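Long-range contacts in pyruvate kinase (Toxoplasma gondii, PDB 3GG8), which catalyses the last step of glycolysis, transferring the phosphoryl group of phosphoenolpyruvate to ADP to form pyruvate and ATP: residues 279-284 with 311-316; 252-257 with 273-278; 100-105 with 225-230. All coordinates share one frame; numbering follows the deposited sequence.

Interaction 1: residues 279-284 with 311-316; sequences RGDLGM and TATQML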
ATOM      1  N   ARG C 279      16.503 -28.357  15.476  1.00 34.78           N
ATOM      2  CA  ARG C 279      15.932 -27.746  16.684  1.00 34.41           C
ATOM      3  C   ARG C 279      16.377 -28.397  17.978  1.00 34.19           C
ATOM      4  O   ARG C 279      16.735 -27.696  18.904  1.00 34.39           O
ATOM      5  CB  ARG C 279      14.394 -27.743  16.654  1.00 34.88           C
ATOM      6  CG  ARG C 279      13.763 -26.826  15.622  1.00 33.16           C
ATOM      7  CD  ARG C 279      13.265 -27.633  14.434  1.00 32.30           C
ATOM      8  NE  ARG C 279      12.370 -28.720  14.833  1.00 30.53           N
ATOM      9  CZ  ARG C 279      11.080 -28.572  15.122  1.00 33.46           C
ATOM     10  NH1 ARG C 279      10.502 -27.378  15.068  1.00 30.50           N
ATOM     11  NH2 ARG C 279      10.358 -29.634  15.467  1.00 35.56           N
ATOM     12  N   GLY C 280      16.329 -29.725  18.048  1.00 34.43           N
ATOM     13  CA  GLY C 280      16.676 -30.454  19.261  1.00 34.58           C
ATOM     14  C   GLY C 280      18.108 -30.218  19.731  1.00 35.16           C
ATOM     15  O   GLY C 280      18.355 -30.068  20.923  1.00 35.26           O
ATOM     16  N   ASP C 281      19.053 -30.196  18.794  1.00 35.14           N
ATOM     17  CA  ASP C 281      20.448 -29.874  19.115  1.00 35.27           C
ATOM     18  C   ASP C 281      20.604 -28.401  19.517  1.00 35.32           C
ATOM     19  O   ASP C 281      21.315 -28.091  20.484  1.00 35.31           O
ATOM     20  CB  ASP C 281      21.359 -30.249  17.957  1.00 34.89           C
ATOM     21  CG  ASP C 281      21.104 -31.671  17.468  1.00 37.39           C
ATOM     22  OD1 ASP C 281      20.210 -31.854  16.624  1.00 37.39           O
ATOM     23  OD2 ASP C 281      21.772 -32.622  17.947  1.00 41.03           O
ATOM     24  N   LEU C 282      19.901 -27.506  18.816  1.00 34.68           N
ATOM     25  CA  LEU C 282      19.946 -26.073  19.134  1.00 34.46           C
ATOM     26  C   LEU C 282      19.451 -25.823  20.565  1.00 34.44           C
ATOM     27  O   LEU C 282      19.952 -24.934  21.255  1.00 33.93           O
ATOM     28  CB  LEU C 282      19.120 -25.256  18.127  1.00 33.83           C
ATOM     29  CG  LEU C 282      19.788 -24.858  16.817  1.00 34.08           C
ATOM     30  CD1 LEU C 282      18.784 -24.428  15.757  1.00 30.93           C
ATOM     31  CD2 LEU C 282      20.821 -23.757  17.092  1.00 34.06           C
ATOM     32  N   GLY C 283      18.477 -26.628  20.998  1.00 34.59           N
ATOM     33  CA  GLY C 283      17.929 -26.563  22.352  1.00 34.78           C
ATOM     34  C   GLY C 283      18.875 -27.073  23.423  1.00 35.42           C
ATOM     35  O   GLY C 283      18.600 -26.902  24.622  1.00 35.11           O
ATOM     36  N   MET C 284      19.982 -27.695  22.998  1.00 35.88           N
ATOM     37  CA  MET C 284      21.080 -28.098  23.902  1.00 36.67           C
ATOM     38  C   MET C 284      22.157 -27.024  24.010  1.00 35.99           C
ATOM     39  O   MET C 284      23.119 -27.183  24.771  1.00 36.31           O
ATOM     40  CB  MET C 284      21.774 -29.385  23.426  1.00 37.53           C
ATOM     41  CG  MET C 284      20.929 -30.647  23.370  1.00 39.75           C
ATOM     42  SD  MET C 284      20.049 -30.954  24.894  1.00 44.32           S
ATOM     43  CE  MET C 284      18.964 -32.265  24.315  1.00 44.02           C
ATOM     44  N   THR C 311      13.227 -28.366   8.182  1.00 32.14           N
ATOM     45  CA  THR C 311      12.979 -28.377   9.612  1.00 33.35           C
ATOM     46  C   THR C 311      13.065 -29.821  10.144  1.00 33.73           C
ATOM     47  O   THR C 311      12.289 -30.702   9.747  1.00 33.36           O
ATOM     48  CB  THR C 311      11.606 -27.728   9.924  1.00 33.31           C
ATOM     49  OG1 THR C 311      11.581 -26.415   9.349  1.00 34.04           O
ATOM     50  CG2 THR C 311      11.374 -27.615  11.420  1.00 32.23           C
ATOM     51  N   ALA C 312      14.011 -30.037  11.052  1.00 34.05           N
ATOM     52  CA  ALA C 312      14.372 -31.371  11.477  1.00 34.84           C
ATOM     53  C   ALA C 312      14.338 -31.521  12.998  1.00 35.60           C
ATOM     54  O   ALA C 312      14.428 -30.530  13.738  1.00 36.15           O
ATOM     55  CB  ALA C 312      15.753 -31.743  10.922  1.00 34.38           C
ATOM     56  N   THR C 313      14.194 -32.776  13.434  1.00 35.74           N
ATOM     57  CA  THR C 313      14.266 -33.214  14.828  1.00 35.33           C
ATOM     58  C   THR C 313      13.041 -32.812  15.614  1.00 36.00           C
ATOM     59  O   THR C 313      12.394 -31.798  15.324  1.00 36.19           O
ATOM     60  CB  THR C 313      15.536 -32.742  15.590  1.00 35.17           C
ATOM     61  OG1 THR C 313      15.338 -31.410  16.067  1.00 35.29           O
ATOM     62  CG2 THR C 313      16.786 -32.806  14.719  1.00 34.97           C
ATOM     63  N   GLN C 314      12.731 -33.635  16.609  1.00 35.49           N
ATOM     64  CA  GLN C 314      11.614 -33.417  17.492  1.00 35.73           C
ATOM     65  C   GLN C 314      10.345 -32.992  16.746  1.00 35.29           C
ATOM     66  O   GLN C 314       9.693 -32.016  17.133  1.00 34.44           O
ATOM     67  CB  GLN C 314      11.993 -32.387  18.553  1.00 35.78           C
ATOM     68  CG  GLN C 314      13.331 -32.663  19.214  1.00 37.31           C
ATOM     69  CD  GLN C 314      13.577 -31.728  20.365  1.00 38.44           C
ATOM     70  OE1 GLN C 314      13.241 -30.540  20.308  1.00 39.31           O
ATOM     71  NE2 GLN C 314      14.153 -32.258  21.425  1.00 38.90           N
ATOM     72  N   MET C 315      10.016 -33.737  15.690  1.00 34.96           N
ATOM     73  CA  MET C 315       8.861 -33.450  14.841  1.00 35.49           C
ATOM     74  C   MET C 315       7.611 -34.222  15.256  1.00 35.44           C
ATOM     75  O   MET C 315       6.676 -33.653  15.827  1.00 35.14           O
ATOM     76  CB  MET C 315       9.209 -33.704  13.367  1.00 35.92           C
ATOM     77  CG  MET C 315      10.280 -32.734  12.837  1.00 37.16           C
ATOM     78  SD  MET C 315       9.662 -31.033  12.645  1.00 41.97           S
ATOM     79  CE  MET C 315       9.008 -31.174  10.994  1.00 37.12           C
ATOM     80  N   LEU C 316       7.618 -35.525  14.997  1.00 35.58           N
ATOM     81  CA  LEU C 316       6.519 -36.415  15.349  1.00 35.65           C
ATOM     82  C   LEU C 316       7.034 -37.594  16.183  1.00 35.88           C
ATOM     83  O   LEU C 316       6.734 -38.752  15.891  1.00 35.69           O
ATOM     84  CB  LEU C 316       5.865 -36.933  14.064  1.00 35.82           C
ATOM     85  CG  LEU C 316       4.619 -36.316  13.422  1.00 35.77           C
ATOM     86  CD1 LEU C 316       4.455 -34.853  13.671  1.00 35.24           C
ATOM     87  CD2 LEU C 316       4.577 -36.622  11.934  1.00 35.68           C
TER
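The carbonyl oxygen of Thr-313 is held by two nitrogens of one guanidinium group: Arg-279 NE lies 3.1 Å from Thr-313 O, and Arg-279 NH2 is 3.0 Å from the same Thr-313 O. Both bonds leave the guanidinium edge within its own plane, so the arginine approaches side-on, and two donors converging on one acceptor fix the rotation of the group. This grip sits at the C-terminal rim of a TIM barrel. There the short helix 279-282, which starts where strand 275-278 ends, meets the loop that follows strand 309-312. The reach of Arg-279 depends on bends at chi2 (103°) and chi3 (54°), which turn the side chain back across the neighbouring strand end; NE also makes a weak bond to Ala-312 O. Over one face of the guanidinium lie Met-315 SD, 3.2 Å from Arg-279 NH2, and Thr-311 CG2, 3.6 Å from Arg-279 CD. The guanidinium has partners beyond the loop as well: Arg-279 NH2 forms a salt bridge with Asp-332, and Arg-279 NH1 bonds to Gln-295. The negative charge of Asp-332 probably offsets the closeness of Arg-327 of the second subunit to Arg-279; NE of that Arg-327 bonds to Gln-314 OE1. Beside the arginine, Gly-280 lets the loop come close, with its CA 3.5 Å from Gln-314 CD. Thr-313 OG1 takes part in two bonds: it donates to Ala-312 O at 2.7 Å and accepts from the helix backbone, Gly-280 N to Thr-313 OG1 measuring 2.8 Å with an N-H...O angle of 167°.

Interaction 2: residues 252-257 with 273-278; sequences IIPKIE and DGIMIA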
ATOM      1  N   ILE C 252      24.940 -28.836  -1.129  1.00 32.38           N
ATOM      2  CA  ILE C 252      25.386 -28.822   0.264  1.00 31.44           C
ATOM      3  C   ILE C 252      24.340 -28.202   1.185  1.00 31.77           C
ATOM      4  O   ILE C 252      23.897 -27.076   0.952  1.00 31.36           O
ATOM      5  CB  ILE C 252      26.751 -28.080   0.406  1.00 31.29           C
ATOM      6  CG1 ILE C 252      27.791 -28.705  -0.530  1.00 29.79           C
ATOM      7  CG2 ILE C 252      27.289 -28.140   1.859  1.00 29.77           C
ATOM      8  CD1 ILE C 252      29.078 -27.917  -0.610  1.00 26.81           C
ATOM      9  N   ILE C 253      23.956 -28.945   2.226  1.00 32.08           N
ATOM     10  CA  ILE C 253      22.911 -28.508   3.170  1.00 32.58           C
ATOM     11  C   ILE C 253      23.464 -28.490   4.600  1.00 32.31           C
ATOM     12  O   ILE C 253      23.341 -29.477   5.322  1.00 33.36           O
ATOM     13  CB  ILE C 253      21.650 -29.425   3.127  1.00 32.31           C
ATOM     14  CG1 ILE C 253      21.081 -29.565   1.706  1.00 33.16           C
ATOM     15  CG2 ILE C 253      20.588 -28.948   4.146  1.00 32.88           C
ATOM     16  CD1 ILE C 253      20.489 -28.259   1.106  1.00 35.15           C
ATOM     17  N   PRO C 254      24.097 -27.379   5.009  1.00 31.98           N
ATOM     18  CA  PRO C 254      24.641 -27.299   6.360  1.00 31.66           C
ATOM     19  C   PRO C 254      23.555 -27.454   7.428  1.00 32.05           C
ATOM     20  O   PRO C 254      22.441 -26.937   7.265  1.00 31.16           O
ATOM     21  CB  PRO C 254      25.234 -25.884   6.418  1.00 31.38           C
ATOM     22  CG  PRO C 254      25.468 -25.513   5.018  1.00 31.32           C
ATOM     23  CD  PRO C 254      24.365 -26.149   4.245  1.00 31.84           C
ATOM     24  N   LYS C 255      23.891 -28.184   8.489  1.00 31.79           N
ATOM     25  CA  LYS C 255      23.023 -28.344   9.642  1.00 32.49           C
ATOM     26  C   LYS C 255      23.435 -27.330  10.722  1.00 32.33           C
ATOM     27  O   LYS C 255      24.608 -27.261  11.123  1.00 31.56           O
ATOM     28  CB  LYS C 255      23.094 -29.787  10.173  1.00 32.54           C
ATOM     29  CG  LYS C 255      22.410 -30.817   9.267  1.00 33.54           C
ATOM     30  CD  LYS C 255      22.741 -32.271   9.627  1.00 32.28           C
ATOM     31  CE  LYS C 255      22.204 -32.661  10.973  1.00 33.08           C
ATOM     32  NZ  LYS C 255      22.479 -34.118  11.175  1.00 33.69           N
ATOM     33  N   ILE C 256      22.474 -26.519  11.155  1.00 32.02           N
ATOM     34  CA  ILE C 256      22.753 -25.490  12.149  1.00 31.68           C
ATOM     35  C   ILE C 256      22.337 -26.091  13.471  1.00 32.06           C
ATOM     36  O   ILE C 256      21.152 -26.398  13.660  1.00 32.18           O
ATOM     37  CB  ILE C 256      22.002 -24.150  11.883  1.00 31.45           C
ATOM     38  CG1 ILE C 256      22.236 -23.637  10.448  1.00 31.14           C
ATOM     39  CG2 ILE C 256      22.365 -23.063  12.953  1.00 30.67           C
ATOM     40  CD1 ILE C 256      23.698 -23.310  10.057  1.00 29.81           C
ATOM     41  N   GLU C 257      23.322 -26.275  14.357  1.00 32.16           N
ATOM     42  CA  GLU C 257      23.151 -27.014  15.612  1.00 33.03           C
ATOM     43  C   GLU C 257      23.685 -26.315  16.866  1.00 33.37           C
ATOM     44  O   GLU C 257      23.383 -26.758  17.980  1.00 34.58           O
ATOM     45  CB  GLU C 257      23.803 -28.391  15.530  1.00 32.98           C
ATOM     46  CG  GLU C 257      23.593 -29.141  14.220  1.00 34.83           C
ATOM     47  CD  GLU C 257      23.891 -30.609  14.348  1.00 35.70           C
ATOM     48  OE1 GLU C 257      24.461 -31.193  13.418  1.00 36.85           O
ATOM     49  OE2 GLU C 257      23.550 -31.194  15.386  1.00 38.93           O
ATOM     50  N   ASP C 273      23.669 -24.460  -0.440  1.00 34.52           N
ATOM     51  CA  ASP C 273      22.576 -24.658  -1.371  1.00 34.04           C
ATOM     52  C   ASP C 273      21.220 -24.705  -0.635  1.00 33.92           C
ATOM     53  O   ASP C 273      20.158 -24.706  -1.252  1.00 33.87           O
ATOM     54  CB  ASP C 273      22.845 -25.905  -2.215  1.00 33.75           C
ATOM     55  CG  ASP C 273      24.145 -25.789  -3.006  1.00 34.40           C
ATOM     56  OD1 ASP C 273      24.269 -24.830  -3.807  1.00 34.01           O
ATOM     57  OD2 ASP C 273      25.057 -26.633  -2.821  1.00 33.93           O
ATOM     58  N   GLY C 274      21.275 -24.696   0.692  1.00 33.90           N
ATOM     59  CA  GLY C 274      20.076 -24.769   1.532  1.00 33.91           C
ATOM     60  C   GLY C 274      20.490 -25.086   2.953  1.00 33.77           C
ATOM     61  O   GLY C 274      21.669 -25.326   3.215  1.00 33.73           O
ATOM     62  N   ILE C 275      19.523 -25.088   3.864  1.00 33.58           N
ATOM     63  CA  ILE C 275      19.793 -25.204   5.299  1.00 33.53           C
ATOM     64  C   ILE C 275      18.940 -26.309   5.933  1.00 33.30           C
ATOM     65  O   ILE C 275      17.788 -26.525   5.530  1.00 33.13           O
ATOM     66  CB  ILE C 275      19.548 -23.820   6.038  1.00 33.75           C
ATOM     67  CG1 ILE C 275      20.594 -22.757   5.638  1.00 33.50           C
ATOM     68  CG2 ILE C 275      19.430 -23.978   7.586  1.00 32.26           C
ATOM     69  CD1 ILE C 275      22.077 -23.160   5.850  1.00 35.24           C
ATOM     70  N   MET C 276      19.514 -27.010   6.910  1.00 33.02           N
ATOM     71  CA  MET C 276      18.736 -27.882   7.779  1.00 33.27           C
ATOM     72  C   MET C 276      18.800 -27.329   9.210  1.00 34.11           C
ATOM     73  O   MET C 276      19.887 -27.121   9.760  1.00 34.82           O
ATOM     74  CB  MET C 276      19.216 -29.337   7.686  1.00 33.00           C
ATOM     75  CG  MET C 276      18.431 -30.297   8.577  1.00 32.54           C
ATOM     76  SD  MET C 276      18.975 -32.003   8.571  1.00 34.19           S
ATOM     77  CE  MET C 276      18.946 -32.423   6.813  1.00 30.70           C
ATOM     78  N   ILE C 277      17.632 -27.028   9.777  1.00 34.38           N
ATOM     79  CA  ILE C 277      17.519 -26.519  11.134  1.00 35.00           C
ATOM     80  C   ILE C 277      17.313 -27.700  12.100  1.00 35.94           C
ATOM     81  O   ILE C 277      16.278 -28.370  12.060  1.00 36.81           O
ATOM     82  CB  ILE C 277      16.327 -25.527  11.250  1.00 35.34           C
ATOM     83  CG1 ILE C 277      16.439 -24.400  10.219  1.00 34.02           C
ATOM     84  CG2 ILE C 277      16.172 -24.983  12.703  1.00 35.08           C
ATOM     85  CD1 ILE C 277      15.197 -23.539  10.127  1.00 35.03           C
ATOM     86  N   ALA C 278      18.311 -27.969  12.943  1.00 36.26           N
ATOM     87  CA  ALA C 278      18.238 -29.045  13.929  1.00 35.72           C
ATOM     88  C   ALA C 278      17.821 -28.462  15.271  1.00 35.46           C
ATOM     89  O   ALA C 278      18.680 -28.125  16.103  1.00 35.34           O
ATOM     90  CB  ALA C 278      19.585 -29.758  14.052  1.00 35.93           C
TER
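Ile-253 and Met-276 meet in the apolar middle of this pair of strands, Ile-253 CG2 lying 3.8 Å from Met-276 CB. Met-276 has CG trans to its own backbone N (chi1 -180°), which runs its thioether alongside the lysine stem of the adjacent strand 251-256: Lys-255 CG is 3.7 Å from Met-276 SD, and the two chains point the same way. On the other side of the sheet Ile-256 CG1 comes 4.0 Å from Ile-275 CG2, the two side chains slanting past one another. Ile-253 CD1 lies over the backbone of Gly-274, 3.5 Å from Gly-274 CA. Between the two layers of side chains runs the backbone ladder of a parallel pair in the TIM barrel, the strand directions 21° apart. It comprises Met-276 N to Pro-254 O at 2.9 Å, Ile-256 N to Met-276 O at 3.0 Å, and a weak third bond from Ala-278 N to Ile-256 O. At the polar edge, Asp-273 OD2 accepts from Ile-252 N at 2.8 Å through its anti lone pair, with an N-H...O angle of 170°, while Asp-273 N returns a bond to Ile-252 O. Past the methionine, Lys-255 NZ bonds Ser-228 OG and forms a salt bridge with Asp-101. Around the pair, helix 233-243 covers Ile-252 and Pro-254, helix 265-271 packs on Pro-254, Ile-256 and Ile-275, helix 288-305 meets Ile-256, Ile-275 and Ile-277, and strand 224-227 bonds along the far edge of strand 251-256.

Interaction 3: residues 100-105 with 225-230; sequences LDTKGP and IAASFV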
ATOM      1  N   LEU C 100      22.914 -37.691   1.938  1.00 34.58           N
ATOM      2  CA  LEU C 100      23.871 -38.224   2.921  1.00 34.27           C
ATOM      3  C   LEU C 100      24.002 -37.240   4.097  1.00 34.75           C
ATOM      4  O   LEU C 100      24.340 -36.075   3.897  1.00 34.84           O
ATOM      5  CB  LEU C 100      25.237 -38.443   2.266  1.00 34.33           C
ATOM      6  CG  LEU C 100      26.369 -39.201   2.970  1.00 34.36           C
ATOM      7  CD1 LEU C 100      27.460 -39.506   1.969  1.00 32.70           C
ATOM      8  CD2 LEU C 100      26.969 -38.438   4.150  1.00 32.16           C
ATOM      9  N   ASP C 101      23.712 -37.698   5.310  1.00 35.01           N
ATOM     10  CA  ASP C 101      23.822 -36.856   6.513  1.00 35.05           C
ATOM     11  C   ASP C 101      25.048 -37.302   7.315  1.00 34.82           C
ATOM     12  O   ASP C 101      25.062 -38.390   7.886  1.00 34.54           O
ATOM     13  CB  ASP C 101      22.537 -36.942   7.354  1.00 34.72           C
ATOM     14  CG  ASP C 101      22.535 -35.981   8.554  1.00 36.98           C
ATOM     15  OD1 ASP C 101      23.619 -35.739   9.151  1.00 38.96           O
ATOM     16  OD2 ASP C 101      21.443 -35.476   8.926  1.00 35.47           O
ATOM     17  N   THR C 102      26.078 -36.462   7.348  1.00 34.61           N
ATOM     18  CA  THR C 102      27.364 -36.867   7.915  1.00 34.38           C
ATOM     19  C   THR C 102      27.293 -37.069   9.447  1.00 34.83           C
ATOM     20  O   THR C 102      26.417 -36.496  10.141  1.00 34.44           O
ATOM     21  CB  THR C 102      28.505 -35.881   7.540  1.00 34.24           C
ATOM     22  OG1 THR C 102      28.222 -34.604   8.096  1.00 33.46           O
ATOM     23  CG2 THR C 102      28.662 -35.735   6.011  1.00 33.36           C
ATOM     24  N   LYS C 103      28.192 -37.911   9.959  1.00 34.07           N
ATOM     25  CA  LYS C 103      28.346 -38.083  11.397  1.00 34.21           C
ATOM     26  C   LYS C 103      28.851 -36.782  12.027  1.00 33.86           C
ATOM     27  O   LYS C 103      28.210 -36.224  12.930  1.00 32.76           O
ATOM     28  CB  LYS C 103      29.317 -39.221  11.692  1.00 34.85           C
ATOM     29  CG  LYS C 103      29.461 -39.599  13.157  1.00 35.96           C
ATOM     30  CD  LYS C 103      30.543 -40.628  13.277  1.00 39.64           C
ATOM     31  CE  LYS C 103      30.838 -41.009  14.709  1.00 43.19           C
ATOM     32  NZ  LYS C 103      29.961 -42.142  15.068  1.00 46.41           N
ATOM     33  N   GLY C 104      29.994 -36.304  11.541  1.00 33.20           N
ATOM     34  CA  GLY C 104      30.599 -35.085  12.080  1.00 33.64           C
ATOM     35  C   GLY C 104      31.162 -35.231  13.490  1.00 33.66           C
ATOM     36  O   GLY C 104      31.190 -36.331  14.040  1.00 33.27           O
ATOM     37  N   PRO C 105      31.607 -34.112  14.081  1.00 34.03           N
ATOM     38  CA  PRO C 105      32.202 -34.064  15.424  1.00 34.94           C
ATOM     39  C   PRO C 105      31.257 -34.458  16.550  1.00 35.44           C
ATOM     40  O   PRO C 105      30.058 -34.141  16.506  1.00 35.67           O
ATOM     41  CB  PRO C 105      32.612 -32.585  15.575  1.00 35.14           C
ATOM     42  CG  PRO C 105      31.710 -31.852  14.624  1.00 34.63           C
ATOM     43  CD  PRO C 105      31.582 -32.777  13.454  1.00 33.90           C
ATOM     44  N   ILE C 225      24.512 -33.491   0.318  1.00 33.07           N
ATOM     45  CA  ILE C 225      25.190 -33.756   1.580  1.00 32.49           C
ATOM     46  C   ILE C 225      24.587 -32.828   2.644  1.00 31.97           C
ATOM     47  O   ILE C 225      24.539 -31.612   2.469  1.00 31.98           O
ATOM     48  CB  ILE C 225      26.723 -33.521   1.509  1.00 32.12           C
ATOM     49  CG1 ILE C 225      27.375 -34.222   0.299  1.00 32.51           C
ATOM     50  CG2 ILE C 225      27.405 -33.903   2.827  1.00 32.09           C
ATOM     51  CD1 ILE C 225      27.413 -35.756   0.318  1.00 32.27           C
ATOM     52  N   ALA C 226      24.097 -33.410   3.725  1.00 31.67           N
ATOM     53  CA  ALA C 226      23.732 -32.634   4.898  1.00 32.46           C
ATOM     54  C   ALA C 226      24.896 -32.789   5.859  1.00 32.46           C
ATOM     55  O   ALA C 226      25.246 -33.903   6.217  1.00 33.09           O
ATOM     56  CB  ALA C 226      22.433 -33.143   5.523  1.00 32.40           C
ATOM     57  N   ALA C 227      25.528 -31.677   6.233  1.00 32.27           N
ATOM     58  CA  ALA C 227      26.756 -31.731   7.012  1.00 31.54           C
ATOM     59  C   ALA C 227      26.422 -31.359   8.453  1.00 31.85           C
ATOM     60  O   ALA C 227      26.020 -30.240   8.734  1.00 31.06           O
ATOM     61  CB  ALA C 227      27.783 -30.784   6.433  1.00 30.98           C
ATOM     62  N   SER C 228      26.589 -32.304   9.369  1.00 31.96           N
ATOM     63  CA  SER C 228      26.238 -32.039  10.760  1.00 32.34           C
ATOM     64  C   SER C 228      27.132 -30.972  11.384  1.00 32.61           C
ATOM     65  O   SER C 228      28.306 -30.846  11.019  1.00 32.34           O
ATOM     66  CB  SER C 228      26.266 -33.340  11.567  1.00 31.90           C
ATOM     67  OG  SER C 228      25.233 -34.185  11.104  1.00 31.48           O
ATOM     68  N   PHE C 229      26.551 -30.178  12.291  1.00 33.15           N
ATOM     69  CA  PHE C 229      27.312 -29.265  13.149  1.00 33.79           C
ATOM     70  C   PHE C 229      28.189 -28.256  12.393  1.00 34.13           C
ATOM     71  O   PHE C 229      29.378 -28.100  12.704  1.00 34.72           O
ATOM     72  CB  PHE C 229      28.178 -30.082  14.133  1.00 33.98           C
ATOM     73  CG  PHE C 229      28.350 -29.434  15.482  1.00 34.55           C
ATOM     74  CD1 PHE C 229      27.345 -29.505  16.437  1.00 34.75           C
ATOM     75  CD2 PHE C 229      29.526 -28.775  15.806  1.00 35.54           C
ATOM     76  CE1 PHE C 229      27.507 -28.913  17.698  1.00 34.59           C
ATOM     77  CE2 PHE C 229      29.687 -28.181  17.063  1.00 34.68           C
ATOM     78  CZ  PHE C 229      28.680 -28.253  18.000  1.00 32.83           C
ATOM     79  N   VAL C 230      27.628 -27.556  11.407  1.00 33.73           N
ATOM     80  CA  VAL C 230      28.428 -26.570  10.679  1.00 32.44           C
ATOM     81  C   VAL C 230      28.592 -25.307  11.522  1.00 33.07           C
ATOM     82  O   VAL C 230      27.606 -24.733  12.001  1.00 32.93           O
ATOM     83  CB  VAL C 230      27.852 -26.238   9.285  1.00 32.54           C
ATOM     84  CG1 VAL C 230      28.511 -24.986   8.717  1.00 31.11           C
ATOM     85  CG2 VAL C 230      28.046 -27.419   8.338  1.00 31.04           C
TER
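Pro-105 comes at the Phe-229 ring obliquely, Pro-105 CG standing 4.0 Å from Phe-229 CD2. The other flat group is the Asp-101 carboxylate, whose two oxygens face different neighbours. Asp-101 OD1 lies 3.0 Å from Ser-228 OG, while Asp-101 OD2 forms a salt bridge with Arg-66, which would help to hold the carboxylate in place. The serine hydroxyl gives its proton to a carbonyl, Ser-228 OG to Thr-102 O at 2.8 Å. That carbonyl is approached at a tilt of 26° from its plane. Thr-102 answers with its own hydroxyl: chi1 of 63° sets OG1 between backbone N and carbonyl carbon, where it accepts from the backbone, Ser-228 N lying 3.1 Å from Thr-102 OG1. Serine and threonine thus bond reciprocally, each through backbone and hydroxyl, where two parallel strands lead into their loops. These are neighbouring strands of the TIM barrel, 97-101 and 224-227, joined by a long excursion of the chain that includes the separate six-stranded mixed sheet. Their ladder holds Ala-226 N to Leu-100 O at 2.7 Å and Thr-102 N to Ala-226 O at 2.9 Å, the latter donor almost in line with the carbonyl bond at 174°. Leu-100 and Ile-225 lie side by side on one face of the sheet, with Leu-100 CB 4.0 Å from Ile-225 CD1; Asp-101 and Ala-226 occupy the other. Beside them Thr-102 CG2 sits 3.9 Å from Ile-225 CG2, the side chains crossing at about a right angle. Helix 207-217 borders this end, its Asp-209 accepting from Gly-104 N and touching Thr-102.

In the fold
All three contacts belong to the same eight-stranded parallel barrel. Interaction 2 is central and buried, a strand pair dominated by isoleucines and backbone bonds. Interaction 3 is also buried, but its polar bonds pass from backbone to hydroxyls as the chain runs into the loops. Interaction 1, only partly buried, joins a helix start to the end of strand 309-312 and its loop through an arginine and lies within reach of the second subunit. Interactions 2 and 3 share an edge, with centres 9 Å apart: Ile-253 N bonds Ile-225 O, and Glu-257 OE1 accepts from Phe-229 N. Interaction 1 follows on from strand 275-278, and Ala-312 N bonds Ile-277 O; it does not touch interaction 3.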